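Local coordinates for aminotransferase, class III (Thermomicrobium roseum, PDB 6IO1) that catalyses (S)-enantioselective transamination as a thermostable, pyridoxal-phosphate-dependent omega-transaminase, at the interface of chains A and B. Coordinates in Å, arbitrary orientation; residue numbers count along the deposited sequence, not the author numbering. Chains: chain A/B, Aminotransferase, class III.

Contact 1: the interface of chains A and B. Residues chain A 11, 14-15, 19, 21, 36; chain B 92-94, 97-98.
The two-fold symmetric homodimer interface, on which class III transaminases build their working dimer, joins the subunits by setting B:Ile98 against the amino-terminal helix of chain A. The side chain, its CG1 anti to the carbonyl carbon (chi1 -62°), crosses A:Asp15 at about a right angle, and B:Ile98 CG1 lies 3.4 Å from the carboxylate oxygen A:Asp15 OD1. The other branch, methyl B:Ile98 CG2, meets A:Lys14 CB at 3.5 Å, a tight fit, and the tip B:Ile98 CD1 meets A:Val36 CG2 end to end at 3.8 Å. An acid facing so much hydrocarbon is satisfied from its own chain. A:His19 ND1 donates to A:Asp15 OD1 (2.7 Å) from the syn side, 29° out of the carboxylate plane, while A:His21 NE2 uses the syn lone pair of A:Asp15 OD2 at 2.5 Å. With a bond on each oxygen, the carboxylate is held against rotation. The edge of the A:His21 ring approaches B:Leu92, A:His21 ND1 3.2 Å from B:Leu92 O but too bent for a sound hydrogen bond. The methyl B:Ala93 CB also packs on the acid, 3.6 Å from A:Asp15 OD1. Helix 8-18 and strand 35-41 of chain A lie against strand 92-93 and helix 95-107 of chain B, with a parallel bridge between A:Val36 and B:Ala93.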
loop_
_atom_site.group_PDB
_atom_site.type_symbol
_atom_site.label_atom_id
_atom_site.label_comp_id
_atom_site.label_asym_id
_atom_site.label_seq_id
_atom_site.Cartn_x
_atom_site.Cartn_y
_atom_site.Cartn_z
ATOM N N LEU A 11 27.533 -2.538 -4.570
ATOM C CA LEU A 11 26.126 -2.152 -4.523
ATOM C C LEU A 11 25.520 -2.096 -5.920
ATOM O O LEU A 11 24.387 -2.546 -6.131
ATOM C CB LEU A 11 25.975 -0.804 -3.816
ATOM C CG LEU A 11 26.282 -0.834 -2.315
ATOM C CD1 LEU A 11 26.423 0.573 -1.755
ATOM C CD2 LEU A 11 25.213 -1.612 -1.566
ATOM N N LYS A 14 25.014 -5.729 -7.160
ATOM C CA LYS A 14 23.886 -6.373 -6.495
ATOM C C LYS A 14 22.557 -5.792 -6.967
ATOM O O LYS A 14 21.582 -6.530 -7.161
ATOM C CB LYS A 14 24.020 -6.233 -4.979
ATOM C CG LYS A 14 25.107 -7.081 -4.348
ATOM C CD LYS A 14 25.225 -6.770 -2.863
ATOM C CE LYS A 14 25.989 -7.852 -2.121
ATOM N NZ LYS A 14 26.333 -7.426 -0.735
ATOM N N ASP A 15 22.500 -4.471 -7.162
ATOM C CA ASP A 15 21.272 -3.837 -7.628
ATOM C C ASP A 15 20.901 -4.317 -9.024
ATOM O O ASP A 15 19.742 -4.656 -9.289
ATOM C CB ASP A 15 21.427 -2.317 -7.608
ATOM C CG ASP A 15 20.125 -1.598 -7.888
ATOM O OD1 ASP A 15 19.352 -1.369 -6.935
ATOM O OD2 ASP A 15 19.868 -1.270 -9.066
ATOM N N HIS A 19 17.538 -6.199 -8.216
ATOM C CA HIS A 19 16.563 -5.155 -7.906
ATOM C C HIS A 19 15.747 -4.813 -9.149
ATOM O O HIS A 19 16.281 -4.269 -10.121
ATOM C CB HIS A 19 17.250 -3.911 -7.348
ATOM C CG HIS A 19 16.296 -2.898 -6.793
ATOM N ND1 HIS A 19 16.673 -1.609 -6.486
ATOM C CD2 HIS A 19 14.978 -2.986 -6.493
ATOM C CE1 HIS A 19 15.630 -0.946 -6.020
ATOM N NE2 HIS A 19 14.589 -1.758 -6.013
ATOM N N HIS A 21 13.623 -2.373 -10.297
ATOM C CA HIS A 21 13.251 -1.009 -9.947
ATOM C C HIS A 21 11.852 -0.672 -10.462
ATOM O O HIS A 21 11.480 -1.079 -11.570
ATOM C CB HIS A 21 14.251 -0.014 -10.535
ATOM C CG HIS A 21 15.550 0.057 -9.799
ATOM N ND1 HIS A 21 15.850 1.071 -8.916
ATOM C CD2 HIS A 21 16.635 -0.752 -9.827
ATOM C CE1 HIS A 21 17.062 0.880 -8.427
ATOM N NE2 HIS A 21 17.561 -0.218 -8.965
ATOM N N VAL A 36 23.049 5.183 -6.296
ATOM C CA VAL A 36 22.868 4.664 -4.946
ATOM C C VAL A 36 23.097 5.807 -3.967
ATOM O O VAL A 36 24.224 6.285 -3.814
ATOM C CB VAL A 36 23.817 3.492 -4.662
ATOM C CG1 VAL A 36 23.571 2.936 -3.269
ATOM C CG2 VAL A 36 23.650 2.408 -5.717
ATOM N N LEU B 92 17.047 5.058 -8.835
ATOM C CA LEU B 92 17.631 5.356 -7.538
ATOM C C LEU B 92 17.482 4.154 -6.611
ATOM O O LEU B 92 16.616 3.300 -6.803
ATOM C CB LEU B 92 16.970 6.588 -6.920
ATOM C CG LEU B 92 17.026 7.884 -7.730
ATOM C CD1 LEU B 92 16.015 8.888 -7.200
ATOM C CD2 LEU B 92 18.428 8.469 -7.706
ATOM N N ALA B 93 18.344 4.092 -5.599
ATOM C CA ALA B 93 18.265 3.024 -4.608
ATOM C C ALA B 93 19.127 3.387 -3.408
ATOM O O ALA B 93 20.035 4.217 -3.501
ATOM C CB ALA B 93 18.707 1.676 -5.188
ATOM N N SER B 94 18.824 2.753 -2.282
ATOM C CA SER B 94 19.593 2.857 -1.054
ATOM C C SER B 94 20.282 1.532 -0.743
ATOM O O SER B 94 19.860 0.474 -1.223
ATOM C CB SER B 94 18.688 3.261 0.120
ATOM O OG SER B 94 17.871 2.180 0.534
ATOM N N THR B 97 18.038 -1.414 0.724
ATOM C CA THR B 97 17.162 -2.023 -0.272
ATOM C C THR B 97 17.923 -3.023 -1.136
ATOM O O THR B 97 17.456 -4.145 -1.375
ATOM C CB THR B 97 16.532 -0.931 -1.139
ATOM O OG1 THR B 97 15.990 0.095 -0.300
ATOM C CG2 THR B 97 15.428 -1.507 -2.010
ATOM N N ILE B 98 19.110 -2.630 -1.603
ATOM C CA ILE B 98 19.916 -3.498 -2.459
ATOM C C ILE B 98 20.331 -4.756 -1.702
ATOM O O ILE B 98 20.242 -5.881 -2.222
ATOM C CB ILE B 98 21.138 -2.724 -2.986
ATOM C CG1 ILE B 98 20.693 -1.538 -3.845
ATOM C CG2 ILE B 98 22.051 -3.636 -3.770
ATOM C CD1 ILE B 98 21.824 -0.613 -4.242
#

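Contact 2: the interface of chains A and B. Residues chain A 312-315; chain B 25, 27, 399.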
loop_
_atom_site.group_PDB
_atom_site.type_symbol
_atom_site.label_atom_id
_atom_site.label_comp_id
_atom_site.label_asym_id
_atom_site.label_seq_id
_atom_site.Cartn_x
_atom_site.Cartn_y
_atom_site.Cartn_z
ATOM N N ALA A 312 -21.372 4.324 9.806
ATOM C CA ALA A 312 -21.565 3.804 11.153
ATOM C C ALA A 312 -23.018 3.478 11.466
ATOM O O ALA A 312 -23.298 2.953 12.548
ATOM C CB ALA A 312 -21.028 4.802 12.181
ATOM N N SER A 313 -23.946 3.779 10.557
ATOM C CA SER A 313 -25.347 3.449 10.780
ATOM C C SER A 313 -25.672 1.994 10.470
ATOM O O SER A 313 -26.766 1.535 10.813
ATOM C CB SER A 313 -26.243 4.361 9.938
ATOM O OG SER A 313 -26.257 3.945 8.582
ATOM N N ALA A 314 -24.760 1.262 9.836
ATOM C CA ALA A 314 -24.996 -0.130 9.475
ATOM C C ALA A 314 -24.441 -1.056 10.550
ATOM O O ALA A 314 -23.258 -0.978 10.895
ATOM C CB ALA A 314 -24.360 -0.449 8.122
ATOM N N ASP A 315 -25.297 -1.938 11.070
ATOM C CA ASP A 315 -24.882 -2.921 12.071
ATOM C C ASP A 315 -24.258 -4.119 11.356
ATOM O O ASP A 315 -24.820 -5.213 11.271
ATOM C CB ASP A 315 -26.058 -3.332 12.945
ATOM C CG ASP A 315 -25.646 -4.237 14.094
ATOM O OD1 ASP A 315 -24.429 -4.381 14.338
ATOM O OD2 ASP A 315 -26.541 -4.804 14.755
ATOM N N ASN B 25 -16.967 -3.440 13.050
ATOM C CA ASN B 25 -18.370 -3.038 13.073
ATOM C C ASN B 25 -18.416 -1.634 13.660
ATOM O O ASN B 25 -18.343 -1.452 14.879
ATOM C CB ASN B 25 -19.201 -4.024 13.888
ATOM C CG ASN B 25 -20.695 -3.736 13.821
ATOM O OD1 ASN B 25 -21.127 -2.585 13.845
ATOM N ND2 ASN B 25 -21.492 -4.794 13.739
ATOM N N TYR B 27 -20.843 0.467 13.844
ATOM C CA TYR B 27 -22.018 0.619 14.696
ATOM C C TYR B 27 -21.730 0.098 16.098
ATOM O O TYR B 27 -22.045 0.757 17.097
ATOM C CB TYR B 27 -23.200 -0.119 14.060
ATOM C CG TYR B 27 -24.492 -0.133 14.854
ATOM C CD1 TYR B 27 -24.691 -1.043 15.887
ATOM C CD2 TYR B 27 -25.527 0.739 14.543
ATOM C CE1 TYR B 27 -25.874 -1.065 16.603
ATOM C CE2 TYR B 27 -26.714 0.720 15.252
ATOM C CZ TYR B 27 -26.882 -0.183 16.280
ATOM O OH TYR B 27 -28.061 -0.203 16.989
ATOM N N LYS B 399 -24.753 -14.129 16.664
ATOM C CA LYS B 399 -23.555 -13.292 16.750
ATOM C C LYS B 399 -22.399 -14.045 17.408
ATOM O O LYS B 399 -21.828 -13.605 18.409
ATOM C CB LYS B 399 -23.848 -11.983 17.489
ATOM C CG LYS B 399 -24.859 -11.091 16.793
ATOM C CD LYS B 399 -25.226 -9.903 17.664
ATOM C CE LYS B 399 -26.174 -8.963 16.944
ATOM N NZ LYS B 399 -25.660 -8.599 15.594
#
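B:Tyr27 and A:Asp315 form the tightly packed half of this contact, the phenol ring lying along a short stretch of chain A backbone. The ring and the carboxylate are stacked with their planes 24° apart, and A:Asp315 CB stands 3.9 Å above the ring plane, displaced toward the rim. At the base of the ring, B:Tyr27 CB rests on two backbone carbonyls, 3.3 Å from A:Ala314 O and 3.4 Å from A:Ala312 O. The acid keeps its CG anti to the backbone N (chi1 -174°), which lays the carboxylate over the rim of the ring and turns OD1 to B:Asn25. There the amide nitrogen B:Asn25 ND2 donates to A:Asp315 OD1 at 3.0 Å, nearly along the C-O axis, although the amide and carboxylate planes are turned well apart. The other oxygen belongs to the looser half. B:Lys399 reaches it tip to tip, its NZ 4.0 Å from A:Asp315 OD2, a long salt bridge that likely acts mainly through charge and leaves the ammonium less firmly placed than the ring. Chain A supplies the end of helix 305-312 and the loop that follows. Chain B supplies the first turn of helix 26-32, the residue before it, and a lysine far along the sequence, where the 3-10 turn 396-398 meets helix 400-410.

Contact 3: the interface of chains A and B. Residues chain A 85, 87-90, 323; chain B 22-23, 57, 59-60.
The backbone amide A:Phe90 N donates to the carbonyl B:Leu23 O at 3.1 Å, coming from above the carbonyl plane, 52° out of it, instead of along a lone pair. Around this bond the contact is a worked example of apolar interlocking. The A:Phe89 ring is packed on both faces by chain B: B:Leu60 CD1 sits over its centre, 3.7 Å from the ring centroid, and B:Leu23 CB lies over the opposite face at 4.0 Å from that centroid. B:Pro22 packs at the rim, its CG 3.8 Å from A:Phe89 CD1. An alanine in place of A:Phe89 would probably leave a gap between B:Leu60 and B:Leu23, setting both free to shift. B:Leu60, its CG anti to the carbonyl carbon (chi1 -71°), spreads its two methyls to different neighbours. While CD1 covers the phenylalanine and touches the methyl A:Thr323 CG2, B:Leu60 CD2 approaches the A:Phe90 ring at CE2 (3.5 Å). The branch point B:Leu60 CG rests 3.7 Å from A:Pro87 CB, and the edge of A:Phe85 faces the leucine's backbone N. Chain A contributes the loop leading into the 3-10 turn 89-91 and a threonine which, in this family, typically serves the cofactor phosphate of the partner subunit. Chain B contributes the short helix 58-61 and the loop that precedes helix 26-32, so the site probably lies close to the active-site region.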
loop_
_atom_site.group_PDB
_atom_site.type_symbol
_atom_site.label_atom_id
_atom_site.label_comp_id
_atom_site.label_asym_id
_atom_site.label_seq_id
_atom_site.Cartn_x
_atom_site.Cartn_y
_atom_site.Cartn_z
ATOM N N PHE A 85 3.762 -2.838 16.420
ATOM C CA PHE A 85 2.568 -3.028 15.603
ATOM C C PHE A 85 1.368 -3.372 16.470
ATOM O O PHE A 85 1.382 -4.374 17.194
ATOM C CB PHE A 85 2.769 -4.122 14.551
ATOM C CG PHE A 85 1.566 -4.333 13.673
ATOM C CD1 PHE A 85 1.134 -3.330 12.822
ATOM C CD2 PHE A 85 0.854 -5.523 13.712
ATOM C CE1 PHE A 85 0.026 -3.508 12.019
ATOM C CE2 PHE A 85 -0.258 -5.707 12.908
ATOM C CZ PHE A 85 -0.672 -4.698 12.061
ATOM N N PRO A 87 -2.756 -3.628 15.372
ATOM C CA PRO A 87 -3.674 -3.432 14.246
ATOM C C PRO A 87 -4.828 -2.522 14.629
ATOM O O PRO A 87 -5.178 -2.365 15.802
ATOM C CB PRO A 87 -4.167 -4.849 13.934
ATOM C CG PRO A 87 -4.042 -5.579 15.223
ATOM C CD PRO A 87 -2.879 -4.971 15.964
ATOM N N THR A 88 -5.414 -1.903 13.609
ATOM C CA THR A 88 -6.658 -1.168 13.766
ATOM C C THR A 88 -7.863 -2.013 13.390
ATOM O O THR A 88 -8.998 -1.529 13.457
ATOM C CB THR A 88 -6.628 0.121 12.939
ATOM O OG1 THR A 88 -6.302 -0.185 11.577
ATOM C CG2 THR A 88 -5.589 1.082 13.499
ATOM N N PHE A 89 -7.635 -3.264 12.999
ATOM C CA PHE A 89 -8.701 -4.207 12.714
ATOM C C PHE A 89 -9.415 -4.605 14.002
ATOM O O PHE A 89 -8.884 -4.466 15.108
ATOM C CB PHE A 89 -8.144 -5.469 12.046
ATOM C CG PHE A 89 -7.732 -5.287 10.607
ATOM C CD1 PHE A 89 -7.132 -4.116 10.172
ATOM C CD2 PHE A 89 -7.924 -6.311 9.694
ATOM C CE1 PHE A 89 -6.751 -3.965 8.854
ATOM C CE2 PHE A 89 -7.545 -6.164 8.375
ATOM C CZ PHE A 89 -6.957 -4.991 7.954
ATOM N N PHE A 90 -10.641 -5.107 13.842
ATOM C CA PHE A 90 -11.394 -5.745 14.925
ATOM C C PHE A 90 -11.554 -4.831 16.137
ATOM O O PHE A 90 -11.578 -5.295 17.279
ATOM C CB PHE A 90 -10.745 -7.069 15.346
ATOM C CG PHE A 90 -10.067 -7.802 14.220
ATOM C CD1 PHE A 90 -10.730 -8.043 13.026
ATOM C CD2 PHE A 90 -8.762 -8.245 14.356
ATOM C CE1 PHE A 90 -10.102 -8.709 11.991
ATOM C CE2 PHE A 90 -8.131 -8.915 13.325
ATOM C CZ PHE A 90 -8.802 -9.147 12.141
ATOM N N THR A 323 -3.514 -4.166 5.968
ATOM C CA THR A 323 -2.955 -4.763 7.178
ATOM C C THR A 323 -2.304 -3.717 8.075
ATOM O O THR A 323 -2.484 -3.737 9.298
ATOM C CB THR A 323 -1.941 -5.847 6.805
ATOM O OG1 THR A 323 -2.622 -6.951 6.194
ATOM C CG2 THR A 323 -1.193 -6.338 8.035
ATOM N N PRO B 22 -10.772 0.007 10.133
ATOM C CA PRO B 22 -10.978 -1.022 9.114
ATOM C C PRO B 22 -11.351 -2.351 9.751
ATOM O O PRO B 22 -10.963 -2.655 10.883
ATOM C CB PRO B 22 -9.615 -1.107 8.421
ATOM C CG PRO B 22 -8.641 -0.726 9.476
ATOM C CD PRO B 22 -9.344 0.212 10.433
ATOM N N LEU B 23 -12.109 -3.150 8.997
ATOM C CA LEU B 23 -12.492 -4.502 9.414
ATOM C C LEU B 23 -13.135 -4.493 10.799
ATOM O O LEU B 23 -12.837 -5.327 11.657
ATOM C CB LEU B 23 -11.287 -5.444 9.379
ATOM C CG LEU B 23 -11.180 -6.410 8.197
ATOM C CD1 LEU B 23 -12.270 -7.464 8.266
ATOM C CD2 LEU B 23 -11.238 -5.658 6.876
ATOM N N PHE B 57 -2.816 -13.722 17.800
ATOM C CA PHE B 57 -2.876 -13.522 16.360
ATOM C C PHE B 57 -1.634 -12.823 15.828
ATOM O O PHE B 57 -1.561 -12.550 14.625
ATOM C CB PHE B 57 -4.130 -12.715 15.999
ATOM C CG PHE B 57 -4.701 -13.030 14.646
ATOM C CD1 PHE B 57 -4.993 -14.334 14.283
ATOM C CD2 PHE B 57 -4.973 -12.013 13.745
ATOM C CE1 PHE B 57 -5.529 -14.619 13.042
ATOM C CE2 PHE B 57 -5.508 -12.292 12.503
ATOM C CZ PHE B 57 -5.789 -13.594 12.153
ATOM N N GLY B 59 -0.667 -9.795 16.076
ATOM C CA GLY B 59 -1.161 -8.649 15.343
ATOM C C GLY B 59 -2.070 -9.093 14.218
ATOM O O GLY B 59 -3.260 -9.340 14.432
ATOM N N LEU B 60 -1.513 -9.200 13.008
ATOM C CA LEU B 60 -2.236 -9.685 11.834
ATOM C C LEU B 60 -1.351 -10.703 11.105
ATOM O O LEU B 60 -0.882 -10.457 9.992
ATOM C CB LEU B 60 -2.642 -8.528 10.921
ATOM C CG LEU B 60 -3.760 -7.628 11.451
ATOM C CD1 LEU B 60 -4.072 -6.517 10.463
ATOM C CD2 LEU B 60 -5.005 -8.445 11.755
#

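Contact 4: the interface of chains A and B. Residues chain A 88, 91-93, 97-98; chain B 15, 19, 21, 35.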
loop_
_atom_site.group_PDB
_atom_site.type_symbol
_atom_site.label_atom_id
_atom_site.label_comp_id
_atom_site.label_asym_id
_atom_site.label_seq_id
_atom_site.Cartn_x
_atom_site.Cartn_y
_atom_site.Cartn_z
ATOM N N THR A 88 -5.414 -1.903 13.609
ATOM C CA THR A 88 -6.658 -1.168 13.766
ATOM C C THR A 88 -7.863 -2.013 13.390
ATOM O O THR A 88 -8.998 -1.529 13.457
ATOM C CB THR A 88 -6.628 0.121 12.939
ATOM O OG1 THR A 88 -6.302 -0.185 11.577
ATOM C CG2 THR A 88 -5.589 1.082 13.499
ATOM N N GLY A 91 -11.661 -3.526 15.904
ATOM C CA GLY A 91 -11.834 -2.596 17.000
ATOM C C GLY A 91 -10.601 -2.341 17.834
ATOM O O GLY A 91 -10.718 -1.783 18.927
ATOM N N LEU A 92 -9.425 -2.748 17.369
ATOM C CA LEU A 92 -8.184 -2.484 18.080
ATOM C C LEU A 92 -7.592 -1.153 17.625
ATOM O O LEU A 92 -7.896 -0.653 16.540
ATOM C CB LEU A 92 -7.182 -3.617 17.853
ATOM C CG LEU A 92 -7.603 -5.015 18.313
ATOM C CD1 LEU A 92 -6.705 -6.074 17.695
ATOM C CD2 LEU A 92 -7.578 -5.112 19.829
ATOM N N ALA A 93 -6.750 -0.573 18.477
ATOM C CA ALA A 93 -6.064 0.669 18.139
ATOM C C ALA A 93 -4.937 0.907 19.133
ATOM O O ALA A 93 -4.932 0.356 20.237
ATOM C CB ALA A 93 -7.023 1.865 18.132
ATOM N N THR A 97 -2.110 6.207 16.944
ATOM C CA THR A 97 -3.103 6.237 15.873
ATOM C C THR A 97 -4.292 7.114 16.252
ATOM O O THR A 97 -4.745 7.951 15.461
ATOM C CB THR A 97 -3.562 4.811 15.561
ATOM O OG1 THR A 97 -2.418 3.968 15.374
ATOM C CG2 THR A 97 -4.417 4.786 14.305
ATOM N N ILE A 98 -4.802 6.939 17.473
ATOM C CA ILE A 98 -5.952 7.714 17.935
ATOM C C ILE A 98 -5.604 9.196 18.004
ATOM O O ILE A 98 -6.379 10.062 17.568
ATOM C CB ILE A 98 -6.432 7.178 19.296
ATOM C CG1 ILE A 98 -6.901 5.727 19.164
ATOM C CG2 ILE A 98 -7.537 8.049 19.855
ATOM C CD1 ILE A 98 -7.214 5.061 20.488
ATOM N N ASP B 15 -11.088 7.929 19.873
ATOM C CA ASP B 15 -11.203 6.880 18.867
ATOM C C ASP B 15 -12.620 6.808 18.318
ATOM O O ASP B 15 -12.823 6.716 17.103
ATOM C CB ASP B 15 -10.787 5.535 19.458
ATOM C CG ASP B 15 -10.689 4.449 18.408
ATOM O OD1 ASP B 15 -9.624 4.331 17.767
ATOM O OD2 ASP B 15 -11.684 3.719 18.213
ATOM N N HIS B 19 -11.880 7.882 14.598
ATOM C CA HIS B 19 -11.176 6.759 13.981
ATOM C C HIS B 19 -12.162 5.863 13.239
ATOM O O HIS B 19 -13.008 5.209 13.860
ATOM C CB HIS B 19 -10.390 5.957 15.014
ATOM C CG HIS B 19 -9.474 4.940 14.407
ATOM N ND1 HIS B 19 -8.883 3.935 15.141
ATOM C CD2 HIS B 19 -9.052 4.772 13.131
ATOM C CE1 HIS B 19 -8.135 3.193 14.344
ATOM N NE2 HIS B 19 -8.220 3.680 13.119
ATOM N N HIS B 21 -12.338 2.742 11.852
ATOM C CA HIS B 21 -11.587 1.496 11.907
ATOM C C HIS B 21 -11.808 0.663 10.646
ATOM O O HIS B 21 -12.928 0.611 10.121
ATOM C CB HIS B 21 -12.002 0.673 13.126
ATOM C CG HIS B 21 -11.485 1.198 14.425
ATOM N ND1 HIS B 21 -10.405 0.641 15.076
ATOM C CD2 HIS B 21 -11.909 2.221 15.205
ATOM C CE1 HIS B 21 -10.183 1.302 16.199
ATOM N NE2 HIS B 21 -11.082 2.264 16.301
ATOM N N LEU B 35 -10.561 -1.494 21.805
ATOM C CA LEU B 35 -9.594 -2.068 22.732
ATOM C C LEU B 35 -8.242 -1.449 22.396
ATOM O O LEU B 35 -7.659 -1.746 21.348
ATOM C CB LEU B 35 -9.555 -3.591 22.625
ATOM C CG LEU B 35 -8.497 -4.300 23.474
ATOM C CD1 LEU B 35 -8.613 -3.888 24.935
ATOM C CD2 LEU B 35 -8.611 -5.811 23.332
#
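In this fold type I, class III transaminase dimer, a parallel beta bridge across the chains couples A:Leu92 to B:Leu35. B:Leu35 N donates to A:Gly91 O at 2.9 Å, and A:Ala93 N returns a bond to B:Leu35 O at 3.2 Å. The two leucines lie side by side and point the same way, with A:Leu92 CD2 3.7 Å from B:Leu35 CD2. Beyond the bridge, the B:His21 ring links the chains edge-on. Its ND1 donates to the carbonyl A:Thr88 O at 3.1 Å, with the acceptor 6° from the ring plane and the nitrogen tilted 18° from the carbonyl plane. On the ring's other side, NE2 is bonded to the carboxylate of B:Asp15, an acceptor that fixes the rotation of the imidazole and would tend to favour protonation of both nitrogens. A phenylalanine in place of B:His21 would probably leave both A:Thr88 O and the B:Asp15 carboxylate without their N-H mates. B:His19 leans over one face of this ring, its ND1 3.0 Å above the B:His21 plane near the rim. Its CG, anti to the backbone N (chi1 -170°), directs the edge to chain A, where B:His19 CE1 meets the methyl A:Thr88 CG2 at 3.4 Å in the ring plane. A:Thr97 CG2 touches B:His19 CE1 at 4.0 Å.

Contacts 3 and 4 are neighbours, their C-alpha centres about 9 Å apart, and they share A:Thr88, whose side chain and carbonyl serve both. Contact 2 follows about 16 Å from contact 4 and 18 Å from contact 3, extending the same seam through the loop and helix after the amino-terminal segment of chain B. Contact 1 stands about 36 Å from contact 4, yet uses largely the same elements with the chains exchanged, as the two-fold axis requires. Each amino-terminal arm therefore grips the opposite subunit, so the dimer is fastened at widely separated points.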